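Long-range contact in Baccell_00875 (PDB 5NO8), which probably removes the rhamnose caps of complex arabinogalactan proteins as a polysaccharide lyase acting at glucuronic acid: residues V425-T436 and N450-Y458. Numbering follows the deposited sequence.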
loop_
_atom_site.group_PDB
_atom_site.type_symbol
_atom_site.label_atom_id
_atom_site.label_comp_id
_atom_site.label_asym_id
_atom_site.label_seq_id
_atom_site.Cartn_x
_atom_site.Cartn_y
_atom_site.Cartn_z
ATOM N N VAL A 425 -6.596 -19.988 22.635
ATOM C CA VAL A 425 -5.339 -20.079 21.904
ATOM C C VAL A 425 -4.447 -21.209 22.467
ATOM O O VAL A 425 -3.919 -22.043 21.704
ATOM C CB VAL A 425 -4.574 -18.748 21.913
ATOM C CG1 VAL A 425 -3.207 -18.885 21.265
ATOM C CG2 VAL A 425 -5.397 -17.678 21.187
ATOM N N ARG A 426 -4.245 -21.184 23.778
ATOM C CA ARG A 426 -3.348 -22.138 24.432
ATOM C C ARG A 426 -3.835 -23.576 24.283
ATOM O O ARG A 426 -3.043 -24.471 23.976
ATOM C CB ARG A 426 -3.166 -21.763 25.914
ATOM C CG ARG A 426 -2.265 -22.682 26.714
ATOM C CD ARG A 426 -0.804 -22.616 26.292
ATOM N NE ARG A 426 -0.076 -23.774 26.841
ATOM C CZ ARG A 426 0.525 -24.746 26.140
ATOM N NH1 ARG A 426 0.593 -24.732 24.802
ATOM N NH2 ARG A 426 1.119 -25.742 26.806
ATOM N N ARG A 427 -5.130 -23.789 24.475
ATOM C CA ARG A 427 -5.686 -25.140 24.498
ATOM C C ARG A 427 -6.054 -25.668 23.125
ATOM O O ARG A 427 -5.858 -26.846 22.874
ATOM C CB ARG A 427 -6.912 -25.211 25.406
ATOM C CG ARG A 427 -6.598 -24.954 26.863
ATOM C CD ARG A 427 -7.880 -24.821 27.671
ATOM N NE ARG A 427 -7.572 -24.578 29.079
ATOM C CZ ARG A 427 -8.470 -24.330 30.033
ATOM N NH1 ARG A 427 -9.776 -24.255 29.751
ATOM N NH2 ARG A 427 -8.050 -24.108 31.279
ATOM N N LYS A 428 -6.600 -24.820 22.247
ATOM C CA LYS A 428 -7.101 -25.279 20.943
ATOM C C LYS A 428 -6.152 -25.047 19.768
ATOM O O LYS A 428 -6.152 -25.842 18.827
ATOM C CB LYS A 428 -8.447 -24.655 20.626
ATOM C CG LYS A 428 -9.531 -24.968 21.644
ATOM C CD LYS A 428 -10.010 -26.415 21.514
ATOM C CE LYS A 428 -11.263 -26.666 22.338
ATOM N NZ LYS A 428 -10.992 -26.458 23.793
ATOM N N LEU A 429 -5.382 -23.960 19.791
ATOM C CA LEU A 429 -4.452 -23.665 18.698
ATOM C C LEU A 429 -3.036 -24.166 18.925
ATOM O O LEU A 429 -2.250 -24.233 17.968
ATOM C CB LEU A 429 -4.406 -22.162 18.392
ATOM C CG LEU A 429 -5.711 -21.520 17.946
ATOM C CD1 LEU A 429 -5.423 -20.069 17.587
ATOM C CD2 LEU A 429 -6.383 -22.247 16.791
ATOM N N GLN A 430 -2.682 -24.484 20.169
ATOM C CA GLN A 430 -1.358 -24.991 20.455
ATOM C C GLN A 430 -1.433 -26.456 20.935
ATOM O O GLN A 430 -2.474 -26.908 21.411
ATOM C CB GLN A 430 -0.658 -24.116 21.476
ATOM C CG GLN A 430 -0.241 -22.739 20.965
ATOM C CD GLN A 430 0.767 -22.082 21.891
ATOM O OE1 GLN A 430 0.532 -21.987 23.097
ATOM N NE2 GLN A 430 1.906 -21.661 21.350
ATOM N N THR A 431 -0.332 -27.185 20.752
ATOM C CA THR A 431 -0.145 -28.501 21.377
ATOM C C THR A 431 0.447 -28.236 22.753
ATOM O O THR A 431 0.899 -27.121 23.040
ATOM C CB THR A 431 0.852 -29.398 20.599
ATOM O OG1 THR A 431 2.172 -28.834 20.664
ATOM C CG2 THR A 431 0.451 -29.556 19.151
ATOM N N ASP A 432 0.520 -29.272 23.582
ATOM C CA ASP A 432 1.144 -29.145 24.900
ATOM C C ASP A 432 2.612 -28.670 24.796
ATOM O O ASP A 432 3.067 -27.923 25.659
ATOM C CB ASP A 432 1.038 -30.467 25.698
ATOM C CG ASP A 432 0.840 -30.236 27.192
ATOM O OD1 ASP A 432 -0.202 -29.656 27.558
ATOM O OD2 ASP A 432 1.707 -30.630 28.005
ATOM N N ASN A 433 3.326 -29.080 23.736
ATOM C CA ASN A 433 4.715 -28.660 23.494
ATOM C C ASN A 433 4.859 -27.354 22.650
ATOM O O ASN A 433 5.930 -27.080 22.131
ATOM C CB ASN A 433 5.497 -29.785 22.808
ATOM N N TYR A 434 3.788 -26.565 22.524
ATOM C CA TYR A 434 3.829 -25.201 21.939
ATOM C C TYR A 434 3.962 -25.147 20.411
ATOM O O TYR A 434 4.213 -24.075 19.840
ATOM C CB TYR A 434 4.885 -24.307 22.608
ATOM C CG TYR A 434 4.654 -24.106 24.078
ATOM C CD1 TYR A 434 3.784 -23.112 24.540
ATOM C CD2 TYR A 434 5.302 -24.912 25.024
ATOM C CE1 TYR A 434 3.564 -22.928 25.902
ATOM C CE2 TYR A 434 5.103 -24.728 26.388
ATOM C CZ TYR A 434 4.238 -23.744 26.828
ATOM O OH TYR A 434 4.045 -23.577 28.184
ATOM N N VAL A 435 3.770 -26.282 19.747
ATOM C CA VAL A 435 3.580 -26.271 18.313
ATOM C C VAL A 435 2.247 -25.551 18.093
ATOM O O VAL A 435 1.251 -25.822 18.784
ATOM C CB VAL A 435 3.598 -27.686 17.697
ATOM C CG1 VAL A 435 3.173 -27.641 16.232
ATOM C CG2 VAL A 435 4.994 -28.313 17.848
ATOM N N THR A 436 2.248 -24.647 17.120
ATOM C CA THR A 436 1.193 -23.637 16.981
ATOM C C THR A 436 0.523 -23.723 15.620
ATOM O O THR A 436 1.170 -23.600 14.574
ATOM C CB THR A 436 1.785 -22.229 17.205
ATOM O OG1 THR A 436 2.388 -22.175 18.499
ATOM C CG2 THR A 436 0.719 -21.140 17.094
ATOM N N ASN A 450 2.825 -17.428 12.637
ATOM C CA ASN A 450 1.774 -17.562 13.629
ATOM C C ASN A 450 2.330 -17.575 15.046
ATOM O O ASN A 450 1.646 -17.126 15.970
ATOM C CB ASN A 450 0.938 -18.824 13.392
ATOM C CG ASN A 450 0.220 -18.819 12.057
ATOM O OD1 ASN A 450 0.131 -17.787 11.375
ATOM N ND2 ASN A 450 -0.326 -19.974 11.684
ATOM N N TYR A 451 3.565 -18.047 15.214
ATOM C CA TYR A 451 4.187 -18.168 16.542
ATOM C C TYR A 451 4.501 -16.819 17.183
ATOM O O TYR A 451 4.438 -16.677 18.412
ATOM C CB TYR A 451 5.496 -18.947 16.452
ATOM C CG TYR A 451 5.314 -20.420 16.160
ATOM C CD1 TYR A 451 4.905 -20.854 14.895
ATOM C CD2 TYR A 451 5.553 -21.385 17.153
ATOM C CE1 TYR A 451 4.732 -22.197 14.621
ATOM C CE2 TYR A 451 5.391 -22.742 16.887
ATOM C CZ TYR A 451 4.981 -23.145 15.620
ATOM O OH TYR A 451 4.803 -24.477 15.332
ATOM N N MET A 452 4.911 -15.850 16.363
ATOM C CA MET A 452 5.259 -14.515 16.868
ATOM C C MET A 452 4.053 -13.831 17.468
ATOM O O MET A 452 4.170 -13.140 18.472
ATOM C CB MET A 452 5.800 -13.625 15.760
ATOM C CG MET A 452 7.050 -14.139 15.068
ATOM S SD MET A 452 8.347 -14.673 16.223
ATOM C CE MET A 452 7.964 -16.403 16.424
ATOM N N TRP A 453 2.913 -14.017 16.819
ATOM C CA TRP A 453 1.676 -13.335 17.204
ATOM C C TRP A 453 1.074 -13.985 18.440
ATOM O O TRP A 453 0.595 -13.287 19.333
ATOM C CB TRP A 453 0.688 -13.327 16.048
ATOM C CG TRP A 453 1.235 -12.660 14.811
ATOM C CD1 TRP A 453 2.074 -11.571 14.753
ATOM C CD2 TRP A 453 0.994 -13.057 13.461
ATOM N NE1 TRP A 453 2.348 -11.266 13.448
ATOM C CE2 TRP A 453 1.701 -12.163 12.633
ATOM C CE3 TRP A 453 0.238 -14.077 12.870
ATOM C CZ2 TRP A 453 1.673 -12.256 11.232
ATOM C CZ3 TRP A 453 0.220 -14.180 11.483
ATOM C CH2 TRP A 453 0.930 -13.263 10.680
ATOM N N VAL A 454 1.134 -15.319 18.509
ATOM C CA VAL A 454 0.760 -16.023 19.731
ATOM C C VAL A 454 1.644 -15.603 20.900
ATOM O O VAL A 454 1.136 -15.354 21.981
ATOM C CB VAL A 454 0.775 -17.559 19.549
ATOM C CG1 VAL A 454 0.674 -18.272 20.908
ATOM C CG2 VAL A 454 -0.380 -17.970 18.678
ATOM N N ALA A 455 2.953 -15.529 20.699
ATOM C CA ALA A 455 3.871 -15.091 21.742
ATOM C C ALA A 455 3.617 -13.665 22.192
ATOM O O ALA A 455 3.639 -13.359 23.391
ATOM C CB ALA A 455 5.298 -15.210 21.272
ATOM N N GLU A 456 3.379 -12.782 21.230
ATOM C CA GLU A 456 3.019 -11.413 21.557
ATOM C C GLU A 456 1.807 -11.430 22.456
ATOM O O GLU A 456 1.828 -10.784 23.491
ATOM C CB GLU A 456 2.726 -10.582 20.302
ATOM C CG GLU A 456 2.086 -9.225 20.599
ATOM C CD GLU A 456 2.930 -8.001 20.313
ATOM O OE1 GLU A 456 3.910 -8.054 19.525
ATOM O OE2 GLU A 456 2.572 -6.927 20.871
ATOM N N LEU A 457 0.770 -12.167 22.085
ATOM C CA LEU A 457 -0.437 -12.221 22.905
ATOM C C LEU A 457 -0.092 -12.608 24.343
ATOM O O LEU A 457 -0.521 -11.944 25.301
ATOM C CB LEU A 457 -1.496 -13.155 22.338
ATOM C CG LEU A 457 -2.730 -13.356 23.221
ATOM C CD1 LEU A 457 -3.582 -12.087 23.306
ATOM C CD2 LEU A 457 -3.584 -14.508 22.779
ATOM N N TYR A 458 0.703 -13.669 24.498
ATOM C CA TYR A 458 1.014 -14.156 25.849
ATOM C C TYR A 458 1.792 -13.142 26.665
ATOM O O TYR A 458 1.437 -12.893 27.819
ATOM C CB TYR A 458 1.737 -15.530 25.807
ATOM C CG TYR A 458 0.947 -16.697 25.264
ATOM C CD1 TYR A 458 -0.433 -16.749 25.306
ATOM C CD2 TYR A 458 1.614 -17.811 24.736
ATOM C CE1 TYR A 458 -1.134 -17.843 24.819
ATOM C CE2 TYR A 458 0.929 -18.906 24.261
ATOM C CZ TYR A 458 -0.430 -18.931 24.299
ATOM O OH TYR A 458 -1.113 -20.012 23.818
HETATM O O HOH W 1 0.627 -22.508 12.085
#
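Y458 and Y451, on helix 450-458, make the direct hydrogen bonds that cross to 425-436, with Q430 and T436. The hydroxyl of Y458 donates to Q430, OH to OE1 2.7 Å, with the oxygen lying at the ring's edge. The donor stands well out of the amide's carbonyl plane, and R426 NH1 reaches the same OE1 from the opposite face, so two donors clamp this oxygen. The other end of the amide is held in plane: Q430 NE2 gives a nearly straight bond to T436 OG1 (2.9 Å, 173°) and is also hydrogen-bonded to T477. A leucine in place of Q430 would probably leave the Y458 hydroxyl and R426 NH1 without this acceptor and T436 OG1 without that donor.

At Y451 the hydroxyl accepts from the backbone, T436 N to Y451 OH 3.1 Å, and is also hydrogen-bonded to N446. The same threonine makes a CH-pi contact, its CB 3.6 Å from the Y451 ring centroid and only 11° off the normal. CG2, anti to the backbone N, points away from the ring to V454 CG2 (3.7 Å), while OG1 stays over its face. A water accepts from N450 ND2 and donates to T436 O, linking a side-chain amide to a backbone carbonyl.

Apolar contacts close the helix-helix side. V425 CG1 lies 3.9 Å from V454 CG2, whereas its CG2 faces L457 CD2.

R426 extends the network within its own segment, its guanidinium bonding T431 O and D432 O beneath the Y434 ring and so bracing the type I turn T431-Y434. The segment axes run at 151°, consistent with an antiparallel helical hairpin of 412-429 and 448-465; helix 396-409 packs against V425 and L457, and helix 469-485 against Y434 and M452.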